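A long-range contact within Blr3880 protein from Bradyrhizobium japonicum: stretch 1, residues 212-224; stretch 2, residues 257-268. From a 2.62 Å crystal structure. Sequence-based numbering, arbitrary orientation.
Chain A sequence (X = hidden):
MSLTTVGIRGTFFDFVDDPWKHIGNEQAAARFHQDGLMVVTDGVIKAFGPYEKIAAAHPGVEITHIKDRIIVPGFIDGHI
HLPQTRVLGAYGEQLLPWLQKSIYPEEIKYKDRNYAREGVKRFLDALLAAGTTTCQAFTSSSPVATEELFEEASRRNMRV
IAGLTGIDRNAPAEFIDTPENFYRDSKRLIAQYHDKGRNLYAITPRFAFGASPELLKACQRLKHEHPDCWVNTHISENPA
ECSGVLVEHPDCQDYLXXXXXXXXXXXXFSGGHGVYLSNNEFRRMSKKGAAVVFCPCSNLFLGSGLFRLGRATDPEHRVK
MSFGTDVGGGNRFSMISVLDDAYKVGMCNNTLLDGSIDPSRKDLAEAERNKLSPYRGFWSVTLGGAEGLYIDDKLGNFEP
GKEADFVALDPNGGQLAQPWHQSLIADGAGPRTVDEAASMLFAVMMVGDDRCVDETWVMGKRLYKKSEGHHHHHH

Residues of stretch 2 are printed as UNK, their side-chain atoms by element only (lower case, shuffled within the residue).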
# COMPACT_ATOMS: atom_id res chain seq x y z
N SER A 212 21.38 18.59 -20.28
CA SER A 212 22.34 18.68 -21.37
C SER A 212 23.73 18.53 -20.78
O SER A 212 23.95 18.78 -19.59
CB SER A 212 22.26 20.05 -22.05
OG SER A 212 23.08 20.99 -21.37
N PRO A 213 24.71 18.12 -21.60
CA PRO A 213 26.06 17.96 -21.06
C PRO A 213 26.63 19.25 -20.47
O PRO A 213 27.59 19.20 -19.69
CB PRO A 213 26.86 17.44 -22.26
CG PRO A 213 26.11 17.97 -23.43
CD PRO A 213 24.67 17.77 -23.03
N GLU A 214 26.05 20.40 -20.82
CA GLU A 214 26.53 21.66 -20.24
C GLU A 214 26.05 21.76 -18.79
O GLU A 214 26.81 22.11 -17.88
CB GLU A 214 26.03 22.89 -21.02
CG GLU A 214 26.43 22.92 -22.47
CD GLU A 214 25.39 22.28 -23.38
OE1 GLU A 214 24.27 22.86 -23.48
OE2 GLU A 214 25.68 21.21 -23.98
N LEU A 215 24.77 21.43 -18.58
CA LEU A 215 24.18 21.47 -17.25
C LEU A 215 24.93 20.51 -16.32
O LEU A 215 25.21 20.85 -15.17
CB LEU A 215 22.70 21.08 -17.32
CG LEU A 215 21.94 21.05 -15.99
CD1 LEU A 215 22.03 22.41 -15.33
CD2 LEU A 215 20.49 20.66 -16.22
N LEU A 216 25.25 19.32 -16.81
CA LEU A 216 25.98 18.36 -15.99
C LEU A 216 27.41 18.82 -15.79
O LEU A 216 28.03 18.51 -14.77
CB LEU A 216 25.95 16.97 -16.62
CG LEU A 216 24.59 16.27 -16.60
CD1 LEU A 216 24.66 14.98 -17.38
CD2 LEU A 216 24.18 16.00 -15.17
N LYS A 217 27.95 19.55 -16.77
CA LYS A 217 29.32 20.03 -16.65
C LYS A 217 29.33 21.12 -15.57
O LYS A 217 30.31 21.31 -14.84
CB LYS A 217 29.82 20.58 -18.00
CG LYS A 217 31.34 20.72 -18.04
CD LYS A 217 31.87 21.15 -19.43
CE LYS A 217 31.98 19.97 -20.43
NZ LYS A 217 30.68 19.43 -20.96
N ALA A 218 28.20 21.83 -15.46
CA ALA A 218 28.04 22.88 -14.46
C ALA A 218 28.00 22.24 -13.06
O ALA A 218 28.63 22.75 -12.12
CB ALA A 218 26.74 23.64 -14.72
N CYS A 219 27.28 21.13 -12.94
CA CYS A 219 27.18 20.42 -11.66
C CYS A 219 28.57 19.95 -11.28
O CYS A 219 28.93 19.95 -10.10
CB CYS A 219 26.26 19.20 -11.78
SG CYS A 219 24.55 19.60 -12.15
N GLN A 220 29.33 19.54 -12.28
CA GLN A 220 30.69 19.07 -12.06
C GLN A 220 31.50 20.22 -11.46
O GLN A 220 32.17 20.04 -10.44
CB GLN A 220 31.31 18.62 -13.39
CG GLN A 220 32.77 18.25 -13.30
CD GLN A 220 33.32 17.75 -14.63
OE1 GLN A 220 32.99 18.28 -15.70
NE2 GLN A 220 34.16 16.72 -14.57
N ARG A 221 31.41 21.39 -12.08
CA ARG A 221 32.13 22.57 -11.59
C ARG A 221 31.71 22.88 -10.14
O ARG A 221 32.56 23.09 -9.27
CB ARG A 221 31.85 23.79 -12.47
CG ARG A 221 32.25 25.10 -11.81
CD ARG A 221 33.08 26.00 -12.72
NE ARG A 221 32.31 27.05 -13.39
CZ ARG A 221 32.55 28.35 -13.26
NH1 ARG A 221 33.54 28.77 -12.47
NH2 ARG A 221 31.83 29.24 -13.93
N LEU A 222 30.41 22.91 -9.90
CA LEU A 222 29.90 23.18 -8.57
C LEU A 222 30.47 22.22 -7.55
O LEU A 222 30.95 22.63 -6.49
CB LEU A 222 28.37 23.09 -8.58
CG LEU A 222 27.67 24.30 -9.18
CD1 LEU A 222 26.21 23.99 -9.46
CD2 LEU A 222 27.81 25.47 -8.22
N LYS A 223 30.42 20.93 -7.86
CA LYS A 223 30.93 19.92 -6.95
C LYS A 223 32.42 20.09 -6.70
O LYS A 223 32.93 19.76 -5.63
CB LYS A 223 30.64 18.52 -7.51
CG LYS A 223 31.21 17.38 -6.69
CD LYS A 223 30.72 17.38 -5.24
CE LYS A 223 31.33 16.20 -4.48
NZ LYS A 223 30.91 16.13 -3.07
N HIS A 224 33.12 20.62 -7.70
CA HIS A 224 34.56 20.83 -7.58
C HIS A 224 34.92 22.02 -6.69
O HIS A 224 35.91 21.97 -5.95
CB HIS A 224 35.20 21.05 -8.95
CG HIS A 224 36.67 21.30 -8.88
ND1 HIS A 224 37.30 22.27 -9.63
CD2 HIS A 224 37.63 20.71 -8.13
CE1 HIS A 224 38.59 22.27 -9.35
NE2 HIS A 224 38.82 21.33 -8.44
N UNK A 257 26.97 5.73 -16.13
CA UNK A 257 28.12 6.24 -16.87
C UNK A 257 28.02 7.71 -17.19
O UNK A 257 29.04 8.41 -17.25
N UNK A 258 26.80 8.19 -17.40
CA UNK A 258 26.58 9.60 -17.71
C UNK A 258 27.06 10.48 -16.57
O UNK A 258 27.73 11.49 -16.80
c UNK A 258 24.58 9.01 -19.09
c UNK A 258 25.09 9.89 -17.96
c UNK A 258 24.90 11.37 -18.29
N UNK A 259 26.73 10.10 -15.34
CA UNK A 259 27.13 10.87 -14.16
C UNK A 259 28.61 10.74 -13.83
O UNK A 259 29.19 11.65 -13.25
o UNK A 259 20.76 11.42 -13.68
c UNK A 259 22.11 11.20 -13.47
c UNK A 259 23.01 12.23 -13.63
c UNK A 259 23.90 9.72 -12.95
c UNK A 259 24.36 12.00 -13.44
c UNK A 259 26.30 10.48 -12.94
c UNK A 259 24.83 10.74 -13.10
c UNK A 259 22.55 9.94 -13.13
N UNK A 260 29.21 9.60 -14.16
CA UNK A 260 30.63 9.40 -13.88
C UNK A 260 31.47 10.25 -14.82
O UNK A 260 32.55 10.72 -14.47
o UNK A 260 31.26 4.79 -12.64
o UNK A 260 30.05 5.16 -14.44
c UNK A 260 30.46 7.00 -12.99
c UNK A 260 30.60 5.55 -13.39
c UNK A 260 31.01 7.93 -14.05
N UNK A 261 30.95 10.46 -16.03
CA UNK A 261 31.64 11.27 -17.03
C UNK A 261 31.91 12.65 -16.45
O UNK A 261 32.80 13.36 -16.91
n UNK A 261 29.85 14.04 -22.53
c UNK A 261 30.79 11.38 -18.30
c UNK A 261 31.32 12.37 -19.35
c UNK A 261 30.35 12.56 -20.51
c UNK A 261 30.86 13.59 -21.52
N UNK A 262 31.14 13.03 -15.44
CA UNK A 262 31.30 14.34 -14.83
C UNK A 262 31.69 14.32 -13.36
O UNK A 262 31.46 15.29 -12.64
c UNK A 262 30.16 16.45 -17.15
c UNK A 262 29.81 16.67 -18.50
c UNK A 262 29.64 15.37 -16.45
c UNK A 262 30.01 15.14 -15.01
c UNK A 262 28.42 14.71 -18.45
c UNK A 262 28.93 15.80 -19.14
c UNK A 262 28.77 14.50 -17.11
N UNK A 263 32.30 13.22 -12.92
CA UNK A 263 32.74 13.07 -11.52
C UNK A 263 31.68 13.31 -10.46
O UNK A 263 32.00 13.73 -9.34
o UNK A 263 35.55 12.65 -12.32
c UNK A 263 33.92 13.99 -11.23
c UNK A 263 35.07 13.80 -12.19
o UNK A 263 35.48 14.80 -12.81
N UNK A 264 30.42 13.05 -10.78
CA UNK A 264 29.35 13.24 -9.82
C UNK A 264 29.20 12.03 -8.89
O UNK A 264 28.76 12.17 -7.75
c UNK A 264 26.63 14.88 -12.08
c UNK A 264 28.00 14.74 -11.44
c UNK A 264 28.33 15.97 -10.61
c UNK A 264 28.03 13.50 -10.54
N UNK A 265 29.58 10.85 -9.37
CA UNK A 265 29.44 9.64 -8.57
C UNK A 265 30.56 9.45 -7.56
O UNK A 265 31.74 9.44 -7.91
c UNK A 265 29.27 7.14 -8.57
c UNK A 265 29.36 8.37 -9.44
c UNK A 265 28.16 8.46 -10.36
N UNK A 266 30.17 9.29 -6.30
CA UNK A 266 31.12 9.11 -5.21
C UNK A 266 30.39 9.38 -3.91
O UNK A 266 29.15 9.38 -3.91
N UNK A 267 31.09 9.63 -2.79
CA UNK A 267 30.41 9.90 -1.52
C UNK A 267 29.42 11.06 -1.61
O UNK A 267 29.67 12.04 -2.31
c UNK A 267 31.56 10.20 -0.57
c UNK A 267 32.55 9.52 -2.59
c UNK A 267 32.64 9.31 -1.08
N UNK A 268 28.30 10.93 -0.91
CA UNK A 268 27.28 11.97 -0.89
C UNK A 268 26.46 12.08 -2.17
O UNK A 268 25.76 13.07 -2.39
c UNK A 268 29.52 14.87 2.61
c UNK A 268 28.99 14.79 1.19
n UNK A 268 29.98 16.24 2.97
c UNK A 268 27.90 13.32 -0.54
c UNK A 268 28.42 13.41 0.89
O HOH W 1 30.96 16.73 -22.25
O HOH W 2 31.66 13.95 -1.77

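Position 257 has no side-chain atoms at all, so it is Gly257; it lies in a helix that began earlier in the chain and touches nothing on stretch 1. Position 258 carries three carbons, one bearing the other two. That fork at the first atom marks Val258, whose CG1 packs 3.7 Å from CD1 of Leu216.

At 259, one carbon leads to a six-carbon ring bearing an oxygen, which is Tyr259. The ring meets stretch 1 at its edge, CE1 lying 4.2 Å from CD2 of Leu216, while the hydroxyl is hydrogen-bonded elsewhere in the structure. Position 260 has three carbons, the third carrying two oxygens: Glu260. It is out of reach of stretch 1, yet it opens the type I turn that runs to position 263.

Four carbons in a row ending in nitrogen make 261 a lysine, Lys261. Its extended chain reaches no direct bond to stretch 1, but water 1 accepts from its NZ at 2.9 Å and from NZ of Lys217 at 3.0 Å, so one water bridges the two amino groups.

Position 262 shows one carbon and a six-carbon ring without oxygen, hence Phe262. It has the largest area covered by the other stretch. CB of Leu216 sits over one ring face, 3.8 Å from the centroid and 12° off the normal, a CH-pi contact. Nearby, CE1 lies 3.6 Å from O of Pro213 and CD1 3.7 Å from CA of Lys217, while OE1 of Gln220 approaches CD1 at the ring edge, also at 3.7 Å.

Two carbons, the second carrying two oxygens, identify 263 as Asp263. Its positive phi and psi, 54° and 29°, are unusual for a residue with a side chain. CA-to-CB points toward stretch 1, and OD2 accepts a hydrogen bond of 2.9 Å from NE2 of Gln220.

Position 264 has four carbons forked at the second, so it is Leu264. Its end comes nearer than its CB direction suggests: CD2 is 4.0 Å from CB of Cys219, and CD1 is 4.1 Å from CD2 of Leu216. The three carbons at 265, forked at the first, give Val265, which is out of reach.

Position 266 has no side chain: Gly266. Three carbons closing onto the backbone nitrogen make 267 Pro267; an ideal CB on Gly266 would lie 2.8 Å from CD of Pro267, a clash. Water 2 donates to O of Pro267 at 2.8 Å and accepts from NZ of Lys223 at 2.6 Å. Four carbons ending in nitrogen make 268 Lys268, whose CB comes no nearer to stretch 1 than 4.8 Å, from NZ of Lys223.

The rule here is an apolar patch centred on Leu216, with Gln220 and Lys223 farther along its helix, packing on a helical segment and the residues that follow. Leu216 is the hub, touching Val258, Tyr259, Phe262 and Leu264. The single direct cross-stretch hydrogen bond, from Gln220 to Asp263, adds a specific polar link; one water bridges Lys217 and Lys261, and another joins Lys223 to the backbone O of Pro267.

Stretch 2 (257-268) GVYEKFDLVGPK
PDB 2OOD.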